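Local coordinates for protein putative phytoene/squalene synthase YisP (Bacillus subtilis subsp. subtilis, PDB 3WE9) that hydrolyses farnesyl diphosphate to farnesol and diphosphate, a step required for biofilm formation, at residues L168-D171 / Q172-N175. Residues are numbered along the deposited sequence; the frame is centred on the assembly and turned at random.
Sequences LGTD and QQKN
With chi1 of Thr170 at 67°, OG1 sits between its own backbone N and carbonyl carbon, facing the start of the following turn; the extended chain of Gln173 folds back toward Thr170 to meet it. Two bonds then run in opposite senses. Gln173 N donates to Thr170 OG1 over 3.3 Å. In return, Thr170 N donates to Gln173 OE1 over 3.0 Å. The donor of this second bond lies tilted 15° from the plane of Gln173's side-chain carbonyl. This reciprocal pair is a capping box, with Thr170 as N-cap of the short helix 171-174 that follows helix 145-165 in this all-helical squalene/phytoene synthase fold. Thr170 OG1 also makes a weak 3.2 Å bond to Gln173 OE1, while the amide's other end, NE2, is weakly bonded to Asp167. Lys174 approaches along a different side of the turn: CG passes 3.2 Å from Thr170 O, and a bend at chi4 (64°) directs NZ onto Leu168 O, 2.8 Å away and in the carbonyl plane. The same ammonium reaches Asp171 indirectly, through a water 2.9 Å from Lys174 NZ that donates to Asp171 OD1. In the backbone, Lys174 N bonds to Thr170 O and Asn175 N to Asp171 O.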
loop_
_atom_site.group_PDB
_atom_site.type_symbol
_atom_site.label_atom_id
_atom_site.label_comp_id
_atom_site.label_asym_id
_atom_site.label_seq_id
_atom_site.Cartn_x
_atom_site.Cartn_y
_atom_site.Cartn_z
ATOM N N LEU A 168 1.681 -5.766 -14.268
ATOM C CA LEU A 168 3.025 -6.001 -14.785
ATOM C C LEU A 168 3.118 -5.529 -16.234
ATOM O O LEU A 168 3.846 -6.110 -17.042
ATOM C CB LEU A 168 3.366 -7.492 -14.691
ATOM C CG LEU A 168 3.341 -8.106 -13.281
ATOM C CD1 LEU A 168 3.719 -9.587 -13.366
ATOM C CD2 LEU A 168 4.305 -7.351 -12.365
ATOM N N GLY A 169 2.391 -4.462 -16.549
ATOM C CA GLY A 169 2.376 -3.933 -17.903
ATOM C C GLY A 169 3.637 -3.286 -18.460
ATOM O O GLY A 169 3.879 -3.363 -19.665
ATOM N N THR A 170 4.442 -2.657 -17.606
ATOM C CA THR A 170 5.666 -1.985 -18.052
ATOM C C THR A 170 6.942 -2.739 -17.679
ATOM O O THR A 170 6.916 -3.645 -16.846
ATOM C CB THR A 170 5.779 -0.582 -17.442
ATOM O OG1 THR A 170 5.971 -0.700 -16.029
ATOM C CG2 THR A 170 4.516 0.227 -17.713
ATOM N N ASP A 171 8.064 -2.348 -18.285
ATOM C CA ASP A 171 9.334 -2.997 -17.992
ATOM C C ASP A 171 9.756 -2.727 -16.556
ATOM O O ASP A 171 10.378 -3.570 -15.920
ATOM C CB ASP A 171 10.436 -2.524 -18.949
ATOM C CG ASP A 171 10.237 -3.028 -20.370
ATOM O OD1 ASP A 171 9.614 -4.098 -20.548
ATOM O OD2 ASP A 171 10.724 -2.362 -21.309
ATOM N N GLN A 172 9.415 -1.546 -16.049
ATOM C CA GLN A 172 9.754 -1.180 -14.679
ATOM C C GLN A 172 9.070 -2.131 -13.701
ATOM O O GLN A 172 9.657 -2.538 -12.700
ATOM C CB GLN A 172 9.316 0.257 -14.390
ATOM C CG GLN A 172 9.621 0.718 -12.973
ATOM C CD GLN A 172 9.392 2.207 -12.781
ATOM O OE1 GLN A 172 10.030 3.035 -13.438
ATOM N NE2 GLN A 172 8.481 2.555 -11.877
ATOM N N GLN A 173 7.824 -2.488 -13.998
ATOM C CA GLN A 173 7.078 -3.398 -13.137
ATOM C C GLN A 173 7.597 -4.828 -13.317
ATOM O O GLN A 173 7.764 -5.564 -12.339
ATOM C CB GLN A 173 5.583 -3.297 -13.462
ATOM C CG GLN A 173 5.049 -1.869 -13.288
ATOM C CD GLN A 173 3.616 -1.684 -13.762
ATOM O OE1 GLN A 173 3.261 -2.062 -14.876
ATOM N NE2 GLN A 173 2.787 -1.080 -12.913
ATOM N N LYS A 174 7.874 -5.211 -14.564
ATOM C CA LYS A 174 8.392 -6.542 -14.864
ATOM C C LYS A 174 9.755 -6.750 -14.200
ATOM O O LYS A 174 10.103 -7.866 -13.818
ATOM C CB LYS A 174 8.530 -6.740 -16.379
ATOM C CG LYS A 174 7.207 -6.811 -17.140
ATOM C CD LYS A 174 7.468 -7.114 -18.613
ATOM C CE LYS A 174 6.187 -7.392 -19.383
ATOM N NZ LYS A 174 5.296 -6.204 -19.437
ATOM N N ASN A 175 10.513 -5.666 -14.057
ATOM C CA ASN A 175 11.838 -5.724 -13.436
ATOM C C ASN A 175 11.815 -6.144 -11.971
ATOM O O ASN A 175 12.818 -6.628 -11.444
ATOM C CB ASN A 175 12.535 -4.366 -13.538
ATOM C CG ASN A 175 13.254 -4.172 -14.856
ATOM O OD1 ASN A 175 13.731 -3.080 -15.157
ATOM N ND2 ASN A 175 13.344 -5.234 -15.644
HETATM O O HOH W 1 6.881 -4.227 -20.873
#